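Local atomic coordinates of DNA helicase RecQ (Deinococcus radiodurans, PDB entry 4Q48), a protein that probably couples ATP hydrolysis to the unwinding of duplex DNA, moving 3'-5' along it, and is represented here by its catalytic core. Residues 137-142 with 172-177; 45-50 with 205-210; 232-237 with 304-309; 176-181 with 193-198. One frame throughout, in Å; residues are numbered along the deposited sequence.

Interaction 1 (137-142 with 172-177); sequences APVALF and PELPRV
Leu174 holds CG anti to its own carbonyl carbon (chi1 -65°) and extends from there, which sends CD1 toward the start of strand 139-145. Val139 meets it with CG1 anti to the backbone N (chi1 177°), the two side chains crossing nearly at a right angle with CG1 of Val139 3.6 Å from CD1 of Leu174. Phe142, its CG anti to the carbonyl carbon (chi1 -69°), lays its ring obliquely beside the same methyl, so that its CE2 lies 3.9 Å from Leu174 CD1. One leucine branch thus touches two strand residues. The backbone beneath belongs to a beta-alpha-beta unit of the first RecA-like helicase domain: strand 139-145, helix 165-170, then strand 176-180 laid parallel beside the first. The backbone of Phe142 is held through both its N and its O, the N donating to Pro175 O at 3.0 Å in an almost straight bond and the O accepting from Val177 N at 2.9 Å, each donor nearly along the C=O axis. Phe142 and Arg176 form the parallel bridge, so their side chains lie on the same face of the sheet, where Leu167 and Ala168 of helix 165-170 cover them. Leu141 and Val177 instead pack against helix 50-62, and CB of Leu141 rests 4.1 Å from Pro175 CB.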
loop_
_atom_site.group_PDB
_atom_site.type_symbol
_atom_site.label_atom_id
_atom_site.label_comp_id
_atom_site.label_asym_id
_atom_site.label_seq_id
_atom_site.Cartn_x
_atom_site.Cartn_y
_atom_site.Cartn_z
ATOM N N ALA A 137 -5.042 -32.195 13.085
ATOM C CA ALA A 137 -5.327 -31.221 14.148
ATOM C C ALA A 137 -6.615 -30.452 13.848
ATOM O O ALA A 137 -6.985 -30.269 12.684
ATOM C CB ALA A 137 -4.172 -30.262 14.315
ATOM N N PRO A 138 -7.322 -30.010 14.898
ATOM C CA PRO A 138 -8.599 -29.339 14.660
ATOM C C PRO A 138 -8.365 -27.917 14.195
ATOM O O PRO A 138 -8.022 -27.051 15.002
ATOM C CB PRO A 138 -9.270 -29.383 16.018
ATOM C CG PRO A 138 -8.162 -29.482 16.981
ATOM C CD PRO A 138 -7.074 -30.233 16.327
ATOM N N VAL A 139 -8.530 -27.675 12.901
ATOM C CA VAL A 139 -8.188 -26.378 12.350
ATOM C C VAL A 139 -9.430 -25.597 11.926
ATOM O O VAL A 139 -10.290 -26.106 11.190
ATOM C CB VAL A 139 -7.239 -26.525 11.136
ATOM C CG1 VAL A 139 -6.953 -25.178 10.526
ATOM C CG2 VAL A 139 -5.958 -27.224 11.540
ATOM N N ALA A 140 -9.516 -24.351 12.386
ATOM C CA ALA A 140 -10.632 -23.489 12.006
ATOM C C ALA A 140 -10.382 -22.765 10.674
ATOM O O ALA A 140 -11.316 -22.581 9.906
ATOM C CB ALA A 140 -10.927 -22.487 13.105
ATOM N N LEU A 141 -9.140 -22.360 10.398
ATOM C CA LEU A 141 -8.830 -21.686 9.134
ATOM C C LEU A 141 -7.347 -21.437 8.956
ATOM O O LEU A 141 -6.544 -21.715 9.837
ATOM C CB LEU A 141 -9.568 -20.347 9.045
ATOM C CG LEU A 141 -9.264 -19.366 10.192
ATOM C CD1 LEU A 141 -8.178 -18.328 9.785
ATOM C CD2 LEU A 141 -10.531 -18.692 10.710
ATOM N N PHE A 142 -7.002 -20.914 7.789
ATOM C CA PHE A 142 -5.693 -20.322 7.537
ATOM C C PHE A 142 -5.825 -18.823 7.290
ATOM O O PHE A 142 -6.579 -18.411 6.398
ATOM C CB PHE A 142 -5.037 -20.970 6.332
ATOM C CG PHE A 142 -4.618 -22.377 6.552
ATOM C CD1 PHE A 142 -3.512 -22.666 7.333
ATOM C CD2 PHE A 142 -5.345 -23.427 6.003
ATOM C CE1 PHE A 142 -3.104 -23.990 7.535
ATOM C CE2 PHE A 142 -4.962 -24.734 6.207
ATOM C CZ PHE A 142 -3.831 -25.018 6.978
ATOM N N PRO A 172 -8.250 -27.874 0.794
ATOM C CA PRO A 172 -9.247 -27.108 0.031
ATOM C C PRO A 172 -10.461 -26.727 0.865
ATOM O O PRO A 172 -11.056 -25.664 0.700
ATOM C CB PRO A 172 -9.659 -28.074 -1.079
ATOM C CG PRO A 172 -8.546 -29.067 -1.162
ATOM C CD PRO A 172 -8.056 -29.221 0.237
ATOM N N GLU A 173 -10.828 -27.621 1.766
ATOM C CA GLU A 173 -12.058 -27.476 2.520
ATOM C C GLU A 173 -11.969 -26.412 3.599
ATOM O O GLU A 173 -13.000 -25.923 4.057
ATOM C CB GLU A 173 -12.454 -28.833 3.121
ATOM C CG GLU A 173 -11.666 -29.219 4.368
ATOM C CD GLU A 173 -10.196 -29.581 4.089
ATOM O OE1 GLU A 173 -9.779 -29.654 2.891
ATOM O OE2 GLU A 173 -9.460 -29.805 5.093
ATOM N N LEU A 174 -10.754 -26.075 4.035
ATOM C CA LEU A 174 -10.570 -25.025 5.052
ATOM C C LEU A 174 -10.497 -23.619 4.450
ATOM O O LEU A 174 -9.849 -23.412 3.416
ATOM C CB LEU A 174 -9.313 -25.291 5.874
ATOM C CG LEU A 174 -9.337 -26.561 6.733
ATOM C CD1 LEU A 174 -8.035 -26.710 7.500
ATOM C CD2 LEU A 174 -10.537 -26.623 7.665
ATOM N N PRO A 175 -11.117 -22.635 5.126
ATOM C CA PRO A 175 -11.128 -21.237 4.671
ATOM C C PRO A 175 -9.739 -20.606 4.636
ATOM O O PRO A 175 -8.916 -20.911 5.502
ATOM C CB PRO A 175 -11.991 -20.524 5.730
ATOM C CG PRO A 175 -12.766 -21.581 6.381
ATOM C CD PRO A 175 -11.882 -22.798 6.376
ATOM N N ARG A 176 -9.503 -19.749 3.646
ATOM C CA ARG A 176 -8.266 -18.977 3.528
ATOM C C ARG A 176 -8.589 -17.486 3.552
ATOM O O ARG A 176 -9.285 -17.000 2.660
ATOM C CB ARG A 176 -7.536 -19.264 2.216
ATOM C CG ARG A 176 -6.525 -20.367 2.246
ATOM C CD ARG A 176 -5.950 -20.630 0.849
ATOM N NE ARG A 176 -6.946 -20.602 -0.227
ATOM C CZ ARG A 176 -7.795 -21.581 -0.505
ATOM N NH1 ARG A 176 -7.794 -22.689 0.227
ATOM N NH2 ARG A 176 -8.655 -21.446 -1.504
ATOM N N VAL A 177 -8.089 -16.737 4.528
ATOM C CA VAL A 177 -8.224 -15.287 4.411
ATOM C C VAL A 177 -6.838 -14.648 4.376
ATOM O O VAL A 177 -5.976 -14.925 5.219
ATOM C CB VAL A 177 -9.089 -14.678 5.549
ATOM C CG1 VAL A 177 -8.465 -14.915 6.923
ATOM C CG2 VAL A 177 -9.295 -13.205 5.304
#

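Interaction 2 (45-50 with 205-210); sequences LMPTGG and SSFDRP
The P-loop, whose Gly49, Gly51 and Lys52 bind ADP, leaves strand 42-45 through residues 45-50, and here it meets the connection that runs from the first RecA-like domain to the second. Ser205 N donates to Leu45 O at 3.1 Å, nearly along the C=O axis, and so carries the pairing of strands 42-45 and 202-204 one step further. Beside this bond the side chain of Met46, bent at chi3, runs past Ser205, with SD 3.6 Å from Ser205 CB. Phe207 sets CG anti to its carbonyl carbon (chi1 -74°), which swings the ring back over the start of the P-loop. Pro47 CD sits over the middle of one ring face, 4.0 Å from the Phe207 centroid and only 9° off the normal, a CH-pi contact. The far end of the ring meets the backbone instead, with CZ of Phe207 3.7 Å from Met46 C. Phe390 and Leu387 also contact this ring, linking the site to the zinc-binding region. An alanine in place of Phe207 would probably loosen the hold of the interdomain connection on Pro47, since the whole CH-pi surface would go. Glu392 binds both Phe207 N and Ser206 OG. That serine also forms an ST turn, its OG accepting from Asp208 N at 3.1 Å.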
loop_
_atom_site.group_PDB
_atom_site.type_symbol
_atom_site.label_atom_id
_atom_site.label_comp_id
_atom_site.label_asym_id
_atom_site.label_seq_id
_atom_site.Cartn_x
_atom_site.Cartn_y
_atom_site.Cartn_z
ATOM N N LEU A 45 -7.843 -5.990 2.528
ATOM C CA LEU A 45 -6.825 -4.967 2.368
ATOM C C LEU A 45 -7.163 -3.842 3.332
ATOM O O LEU A 45 -8.231 -3.221 3.248
ATOM C CB LEU A 45 -6.774 -4.504 0.915
ATOM C CG LEU A 45 -6.763 -5.702 -0.059
ATOM C CD1 LEU A 45 -8.085 -5.780 -0.798
ATOM C CD2 LEU A 45 -5.618 -5.703 -1.049
ATOM N N MET A 46 -6.308 -3.681 4.340
ATOM C CA MET A 46 -6.549 -2.685 5.383
ATOM C C MET A 46 -5.279 -1.993 5.838
ATOM O O MET A 46 -4.196 -2.559 5.762
ATOM C CB MET A 46 -7.224 -3.340 6.591
ATOM C CG MET A 46 -8.695 -3.629 6.378
ATOM S SD MET A 46 -9.644 -3.873 7.898
ATOM C CE MET A 46 -8.735 -2.873 9.062
ATOM N N PRO A 47 -5.406 -0.765 6.339
ATOM C CA PRO A 47 -4.261 -0.201 7.061
ATOM C C PRO A 47 -3.904 -1.114 8.257
ATOM O O PRO A 47 -4.769 -1.867 8.758
ATOM C CB PRO A 47 -4.754 1.172 7.528
ATOM C CG PRO A 47 -6.240 1.204 7.288
ATOM C CD PRO A 47 -6.599 0.101 6.341
ATOM N N THR A 48 -2.671 -1.028 8.746
ATOM C CA THR A 48 -2.283 -1.833 9.901
ATOM C C THR A 48 -3.043 -1.405 11.161
ATOM O O THR A 48 -3.320 -0.217 11.359
ATOM C CB THR A 48 -0.788 -1.750 10.131
ATOM O OG1 THR A 48 -0.121 -1.943 8.874
ATOM C CG2 THR A 48 -0.353 -2.827 11.095
ATOM N N GLY A 49 -3.415 -2.383 11.985
ATOM C CA GLY A 49 -4.142 -2.122 13.217
ATOM C C GLY A 49 -4.856 -3.357 13.731
ATOM O O GLY A 49 -5.130 -4.297 12.971
ATOM N N GLY A 50 -5.160 -3.368 15.024
ATOM C CA GLY A 50 -5.812 -4.506 15.646
ATOM C C GLY A 50 -7.224 -4.749 15.125
ATOM O O GLY A 50 -7.907 -5.685 15.575
ATOM N N SER A 205 -11.100 -1.964 3.227
ATOM C CA SER A 205 -11.545 -1.040 4.265
ATOM C C SER A 205 -10.853 0.284 3.980
ATOM O O SER A 205 -9.787 0.300 3.354
ATOM C CB SER A 205 -11.227 -1.563 5.665
ATOM O OG SER A 205 -11.130 -0.510 6.620
ATOM N N SER A 206 -11.396 1.392 4.476
ATOM C CA SER A 206 -10.830 2.663 4.064
ATOM C C SER A 206 -9.424 2.899 4.598
ATOM O O SER A 206 -9.119 2.619 5.758
ATOM C CB SER A 206 -11.729 3.801 4.494
ATOM O OG SER A 206 -11.285 4.997 3.914
ATOM N N PHE A 207 -8.574 3.397 3.702
ATOM C CA PHE A 207 -7.224 3.862 4.019
ATOM C C PHE A 207 -7.245 5.361 4.341
ATOM O O PHE A 207 -6.273 5.934 4.831
ATOM C CB PHE A 207 -6.289 3.585 2.858
ATOM C CG PHE A 207 -5.927 2.144 2.713
ATOM C CD1 PHE A 207 -6.819 1.246 2.112
ATOM C CD2 PHE A 207 -4.693 1.667 3.168
ATOM C CE1 PHE A 207 -6.486 -0.098 1.966
ATOM C CE2 PHE A 207 -4.362 0.313 3.024
ATOM C CZ PHE A 207 -5.260 -0.565 2.418
ATOM N N ASP A 208 -8.374 5.990 4.055
ATOM C CA ASP A 208 -8.440 7.409 4.171
ATOM C C ASP A 208 -8.177 7.854 5.610
ATOM O O ASP A 208 -8.477 7.155 6.579
ATOM C CB ASP A 208 -9.788 7.940 3.696
ATOM C CG ASP A 208 -9.783 9.448 3.538
ATOM O OD1 ASP A 208 -8.671 10.031 3.492
ATOM O OD2 ASP A 208 -10.882 10.035 3.463
ATOM N N ARG A 209 -7.521 9.000 5.719
ATOM C CA ARG A 209 -7.324 9.650 6.986
ATOM C C ARG A 209 -7.784 11.095 6.819
ATOM O O ARG A 209 -6.988 11.995 6.669
ATOM C CB ARG A 209 -5.860 9.552 7.424
ATOM C CG ARG A 209 -5.328 8.111 7.506
ATOM C CD ARG A 209 -5.701 7.424 8.823
ATOM N NE ARG A 209 -5.520 8.241 10.026
ATOM C CZ ARG A 209 -4.347 8.440 10.626
ATOM N NH1 ARG A 209 -3.238 7.865 10.167
ATOM N NH2 ARG A 209 -4.281 9.192 11.708
ATOM N N PRO A 210 -9.097 11.311 6.818
ATOM C CA PRO A 210 -9.718 12.604 6.499
ATOM C C PRO A 210 -9.127 13.836 7.224
ATOM O O PRO A 210 -9.164 14.959 6.689
ATOM C CB PRO A 210 -11.169 12.387 6.928
ATOM C CG PRO A 210 -11.366 10.904 6.770
ATOM C CD PRO A 210 -10.090 10.296 7.212
#

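Interaction 3 (232-237 with 304-309); sequences EEHPGD and NVRFVA
Phe307 has CG in the crowded position between its backbone N and carbonyl carbon (chi1 71°), which folds the ring up against His234. There the two side chains slide past each other in opposite directions, CD1 of Phe307 lying 3.7 Å from His234 CB. The rings themselves are tilted by 37° and form neither a stack nor an edge-to-face pair. Phe307 CB lies over one face of the imidazole, 4.3 Å from the His234 centroid and displaced toward the rim. The backbone carbonyl of Arg306 also comes up beside this ring, its O 3.3 Å from His234 CE1. His234, with CG anti to the carbonyl carbon (chi1 -68°), turns ND1 toward Asp237, and a weak hydrogen bond of 3.4 Å runs from ND1 to Asp237 OD2, which lies in the ring plane. NE2 on the same imidazole bonds to Thr335 OG1, so both ring nitrogens have partners that would restrain its rotation.

The setting is the second RecA-like domain, where helix 222-233 ends and a type I turn from His234 to Asp237 leads into strand 238-242, the parallel neighbour of strand 305-310. Asp237 N closes that turn on His234 O at 3.2 Å.

Arg306 meets the turn with its aliphatic base: its CB is 3.5 Å from Asp237 CB, and its CG lies 3.4 Å from Asp237 OD2. Bends at chi2 and chi3 then lead the chain away, the carboxylate and guanidinium planes standing far from parallel. The guanidinium forms its salt bridge with Asp330, and NE of Arg306 stays 5.2 Å from Asp237 OD2.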
loop_
_atom_site.group_PDB
_atom_site.type_symbol
_atom_site.label_atom_id
_atom_site.label_comp_id
_atom_site.label_asym_id
_atom_site.label_seq_id
_atom_site.Cartn_x
_atom_site.Cartn_y
_atom_site.Cartn_z
ATOM N N GLU A 232 4.344 29.489 10.657
ATOM C CA GLU A 232 3.082 30.046 10.220
ATOM C C GLU A 232 1.931 29.118 10.633
ATOM O O GLU A 232 0.911 29.598 11.120
ATOM C CB GLU A 232 3.115 30.312 8.702
ATOM C CG GLU A 232 1.769 30.666 8.058
ATOM C CD GLU A 232 1.178 31.954 8.590
ATOM O OE1 GLU A 232 1.894 32.988 8.617
ATOM O OE2 GLU A 232 -0.010 31.921 8.990
ATOM N N GLU A 233 2.102 27.801 10.503
ATOM C CA GLU A 233 0.957 26.895 10.672
ATOM C C GLU A 233 1.024 25.934 11.877
ATOM O O GLU A 233 -0.027 25.493 12.362
ATOM C CB GLU A 233 0.734 26.060 9.401
ATOM C CG GLU A 233 -0.108 26.757 8.346
ATOM C CD GLU A 233 -0.486 25.849 7.165
ATOM O OE1 GLU A 233 -1.569 25.215 7.296
ATOM O OE2 GLU A 233 0.264 25.770 6.138
ATOM N N HIS A 234 2.225 25.608 12.368
ATOM C CA HIS A 234 2.331 24.673 13.492
ATOM C C HIS A 234 3.347 25.067 14.574
ATOM O O HIS A 234 4.093 24.222 15.066
ATOM C CB HIS A 234 2.631 23.277 12.964
ATOM C CG HIS A 234 1.486 22.684 12.204
ATOM N ND1 HIS A 234 0.381 22.146 12.828
ATOM C CD2 HIS A 234 1.254 22.589 10.877
ATOM C CE1 HIS A 234 -0.479 21.735 11.914
ATOM N NE2 HIS A 234 0.029 21.988 10.721
ATOM N N PRO A 235 3.306 26.347 15.009
ATOM C CA PRO A 235 4.350 26.995 15.800
ATOM C C PRO A 235 4.958 26.169 16.936
ATOM O O PRO A 235 6.197 26.060 16.964
ATOM C CB PRO A 235 3.618 28.199 16.373
ATOM C CG PRO A 235 2.587 28.504 15.347
ATOM C CD PRO A 235 2.105 27.209 14.915
ATOM N N GLY A 236 4.165 25.613 17.845
ATOM C CA GLY A 236 4.769 24.880 18.947
ATOM C C GLY A 236 4.382 23.415 19.028
ATOM O O GLY A 236 4.435 22.822 20.094
ATOM N N ASP A 237 3.993 22.824 17.903
ATOM C CA ASP A 237 3.394 21.493 17.911
ATOM C C ASP A 237 4.399 20.379 17.681
ATOM O O ASP A 237 5.501 20.624 17.189
ATOM C CB ASP A 237 2.295 21.423 16.857
ATOM C CG ASP A 237 1.115 22.339 17.184
ATOM O OD1 ASP A 237 0.929 22.702 18.391
ATOM O OD2 ASP A 237 0.390 22.704 16.221
ATOM N N ASN A 304 -0.398 12.772 19.189
ATOM C CA ASN A 304 -0.503 14.205 19.335
ATOM C C ASN A 304 0.179 14.943 18.143
ATOM O O ASN A 304 0.467 16.148 18.208
ATOM C CB ASN A 304 0.167 14.512 20.695
ATOM C CG ASN A 304 -0.109 15.893 21.222
ATOM O OD1 ASN A 304 -1.171 16.464 21.015
ATOM N ND2 ASN A 304 0.865 16.441 21.920
ATOM N N VAL A 305 0.480 14.202 17.072
ATOM C CA VAL A 305 1.366 14.686 16.003
ATOM C C VAL A 305 0.675 15.566 14.949
ATOM O O VAL A 305 -0.174 15.116 14.176
ATOM C CB VAL A 305 2.057 13.501 15.266
ATOM C CG1 VAL A 305 2.801 13.989 14.055
ATOM C CG2 VAL A 305 2.999 12.747 16.197
ATOM N N ARG A 306 1.119 16.813 14.875
ATOM C CA ARG A 306 0.415 17.840 14.128
ATOM C C ARG A 306 0.852 17.983 12.669
ATOM O O ARG A 306 0.091 18.491 11.851
ATOM C CB ARG A 306 0.583 19.177 14.850
ATOM C CG ARG A 306 -0.511 19.421 15.831
ATOM C CD ARG A 306 -1.835 19.135 15.187
ATOM N NE ARG A 306 -2.767 18.626 16.163
ATOM C CZ ARG A 306 -3.123 17.354 16.265
ATOM N NH1 ARG A 306 -2.715 16.473 15.390
ATOM N NH2 ARG A 306 -3.961 16.982 17.208
ATOM N N PHE A 307 2.070 17.563 12.340
ATOM C CA PHE A 307 2.480 17.537 10.945
ATOM C C PHE A 307 3.541 16.482 10.623
ATOM O O PHE A 307 4.314 16.046 11.500
ATOM C CB PHE A 307 2.985 18.912 10.513
ATOM C CG PHE A 307 4.322 19.321 11.113
ATOM C CD1 PHE A 307 4.381 20.062 12.286
ATOM C CD2 PHE A 307 5.509 19.047 10.453
ATOM C CE1 PHE A 307 5.585 20.476 12.801
ATOM C CE2 PHE A 307 6.729 19.466 10.974
ATOM C CZ PHE A 307 6.759 20.181 12.150
ATOM N N VAL A 308 3.544 16.057 9.361
ATOM C CA VAL A 308 4.658 15.301 8.826
ATOM C C VAL A 308 5.186 15.995 7.588
ATOM O O VAL A 308 4.466 16.181 6.600
ATOM C CB VAL A 308 4.290 13.862 8.504
ATOM C CG1 VAL A 308 5.349 13.257 7.628
ATOM C CG2 VAL A 308 4.212 13.072 9.785
ATOM N N ALA A 309 6.467 16.348 7.651
ATOM C CA ALA A 309 7.154 17.036 6.577
ATOM C C ALA A 309 8.082 16.109 5.817
ATOM O O ALA A 309 8.904 15.418 6.418
ATOM C CB ALA A 309 7.943 18.213 7.134
#

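Interaction 4 (176-181 with 193-198); sequences RVALTA and SVLRLE
Strand 176-180 of the first RecA-like domain meets the chain just past helix 185-194, the crossover helix of the beta-alpha-beta connection to strand 202-204. The polar part of the contact is a side-chain-to-backbone bond. Arg176 bends at chi3 (-42°), bringing NE 3.0 Å from Leu195 O. The N-H...O angle is 143°, and the donor stands above the carbonyl plane, 38° out of it, rather than on a lone pair. At the edge of the guanidinium, in its plane, Arg196 O lies 3.7 Å from Arg176 NH2. Leu197 comes obliquely beside the same group, its CD2 4.1 Å from Arg176 NE. Both carbonyls belong to the chain just past the helix, where the negative end of the helix dipole would be expected to favour a positive group.

Like charges also come near each other, with NH2 of Arg176 5.8 Å from Arg196 NE. Arg196 forms a salt bridge with Glu169, which would probably temper any repulsion. A leucine in place of Arg176 would lose the bond to Leu195 O and is likely to leave the chain after helix 185-194 less firmly tied to the strand.

Apolar packing is centred on one small residue of the strand. Leu195 and Leu197 both set CG anti to their carbonyl carbons, and both extend at chi2 to converge on it. Ala178 CB receives them together, 3.7 Å from CD1 of Leu195 and 3.8 Å from CD1 of Leu197.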
loop_
_atom_site.group_PDB
_atom_site.type_symbol
_atom_site.label_atom_id
_atom_site.label_comp_id
_atom_site.label_asym_id
_atom_site.label_seq_id
_atom_site.Cartn_x
_atom_site.Cartn_y
_atom_site.Cartn_z
ATOM N N ARG A 176 -9.503 -19.749 3.646
ATOM C CA ARG A 176 -8.266 -18.977 3.528
ATOM C C ARG A 176 -8.589 -17.486 3.552
ATOM O O ARG A 176 -9.285 -17.000 2.660
ATOM C CB ARG A 176 -7.536 -19.264 2.216
ATOM C CG ARG A 176 -6.525 -20.367 2.246
ATOM C CD ARG A 176 -5.950 -20.630 0.849
ATOM N NE ARG A 176 -6.946 -20.602 -0.227
ATOM C CZ ARG A 176 -7.795 -21.581 -0.505
ATOM N NH1 ARG A 176 -7.794 -22.689 0.227
ATOM N NH2 ARG A 176 -8.655 -21.446 -1.504
ATOM N N VAL A 177 -8.089 -16.737 4.528
ATOM C CA VAL A 177 -8.224 -15.287 4.411
ATOM C C VAL A 177 -6.838 -14.648 4.376
ATOM O O VAL A 177 -5.976 -14.925 5.219
ATOM C CB VAL A 177 -9.089 -14.678 5.549
ATOM C CG1 VAL A 177 -8.465 -14.915 6.923
ATOM C CG2 VAL A 177 -9.295 -13.205 5.304
ATOM N N ALA A 178 -6.605 -13.858 3.336
ATOM C CA ALA A 178 -5.324 -13.178 3.135
ATOM C C ALA A 178 -5.513 -11.694 3.376
ATOM O O ALA A 178 -6.423 -11.068 2.828
ATOM C CB ALA A 178 -4.760 -13.441 1.731
ATOM N N LEU A 179 -4.688 -11.134 4.241
ATOM C CA LEU A 179 -4.833 -9.731 4.578
ATOM C C LEU A 179 -3.558 -8.959 4.281
ATOM O O LEU A 179 -2.450 -9.476 4.489
ATOM C CB LEU A 179 -5.212 -9.579 6.052
ATOM C CG LEU A 179 -6.231 -10.580 6.606
ATOM C CD1 LEU A 179 -5.499 -11.729 7.303
ATOM C CD2 LEU A 179 -7.205 -9.904 7.547
ATOM N N THR A 180 -3.686 -7.772 3.703
ATOM C CA THR A 180 -2.493 -6.968 3.453
ATOM C C THR A 180 -2.750 -5.476 3.693
ATOM O O THR A 180 -3.896 -5.011 3.699
ATOM C CB THR A 180 -1.935 -7.182 2.014
ATOM O OG1 THR A 180 -0.704 -6.456 1.855
ATOM C CG2 THR A 180 -2.938 -6.750 0.956
ATOM N N ALA A 181 -1.664 -4.731 3.879
ATOM C CA ALA A 181 -1.726 -3.287 4.077
ATOM C C ALA A 181 -1.110 -2.590 2.877
ATOM O O ALA A 181 -1.126 -1.364 2.785
ATOM C CB ALA A 181 -1.026 -2.875 5.363
ATOM N N SER A 193 -3.564 -15.098 -7.327
ATOM C CA SER A 193 -3.051 -16.250 -8.061
ATOM C C SER A 193 -2.395 -17.327 -7.186
ATOM O O SER A 193 -2.564 -18.521 -7.440
ATOM C CB SER A 193 -2.056 -15.793 -9.124
ATOM O OG SER A 193 -2.729 -15.514 -10.335
ATOM N N VAL A 194 -1.628 -16.909 -6.180
ATOM C CA VAL A 194 -0.935 -17.851 -5.291
ATOM C C VAL A 194 -1.855 -18.603 -4.317
ATOM O O VAL A 194 -1.655 -19.797 -4.047
ATOM C CB VAL A 194 0.167 -17.136 -4.511
ATOM C CG1 VAL A 194 1.033 -18.152 -3.770
ATOM C CG2 VAL A 194 1.028 -16.337 -5.482
ATOM N N LEU A 195 -2.821 -17.888 -3.747
ATOM C CA LEU A 195 -3.685 -18.455 -2.719
ATOM C C LEU A 195 -5.094 -18.721 -3.240
ATOM O O LEU A 195 -6.035 -18.796 -2.444
ATOM C CB LEU A 195 -3.736 -17.513 -1.507
ATOM C CG LEU A 195 -2.375 -16.972 -1.046
ATOM C CD1 LEU A 195 -2.532 -15.822 -0.073
ATOM C CD2 LEU A 195 -1.520 -18.073 -0.436
ATOM N N ARG A 196 -5.225 -18.885 -4.559
ATOM C CA ARG A 196 -6.527 -19.054 -5.236
ATOM C C ARG A 196 -7.674 -18.265 -4.633
ATOM O O ARG A 196 -8.634 -18.828 -4.106
ATOM C CB ARG A 196 -6.924 -20.529 -5.309
ATOM C CG ARG A 196 -5.819 -21.431 -5.780
ATOM C CD ARG A 196 -6.209 -22.891 -5.648
ATOM N NE ARG A 196 -5.010 -23.690 -5.406
ATOM C CZ ARG A 196 -4.907 -25.009 -5.559
ATOM N NH1 ARG A 196 -3.738 -25.592 -5.314
ATOM N NH2 ARG A 196 -5.965 -25.745 -5.904
ATOM N N LEU A 197 -7.570 -16.948 -4.738
ATOM C CA LEU A 197 -8.602 -16.060 -4.229
ATOM C C LEU A 197 -9.110 -15.218 -5.382
ATOM O O LEU A 197 -9.696 -14.145 -5.182
ATOM C CB LEU A 197 -8.071 -15.202 -3.072
ATOM C CG LEU A 197 -7.496 -16.061 -1.937
ATOM C CD1 LEU A 197 -6.906 -15.243 -0.799
ATOM C CD2 LEU A 197 -8.559 -16.994 -1.412
ATOM N N GLU A 198 -8.893 -15.718 -6.600
ATOM C CA GLU A 198 -9.393 -15.027 -7.782
ATOM C C GLU A 198 -10.895 -15.029 -7.695
ATOM O O GLU A 198 -11.543 -14.041 -8.018
ATOM C CB GLU A 198 -8.933 -15.692 -9.083
ATOM C CG GLU A 198 -9.036 -17.210 -9.083
ATOM C CD GLU A 198 -7.710 -17.886 -8.770
ATOM O OE1 GLU A 198 -6.712 -17.159 -8.619
ATOM O OE2 GLU A 198 -7.665 -19.132 -8.654
#

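Overall arrangement
Interactions 1 and 4 meet in strand 176-180: they share Arg176 and Val177, and their centres lie 13 Å apart. Interaction 1 ties this strand to a neighbour in the sheet, whereas interaction 4 binds it to the loop that follows helix 185-194. Interaction 2 touches the far end of the same strand, Met46 N lying 2.8 Å from Thr180 O, a probable hydrogen bond; along the chain its loop encloses both others. It also holds Gly49 of the ADP site, which is empty of ligand in this model; the side chain of Lys52 in that site is about 9 Å from those of Val177 and Ala178. Interaction 3 sits in the second RecA-like domain, its centre 23 Å from that of interaction 2 and 47 Å from that of interaction 1.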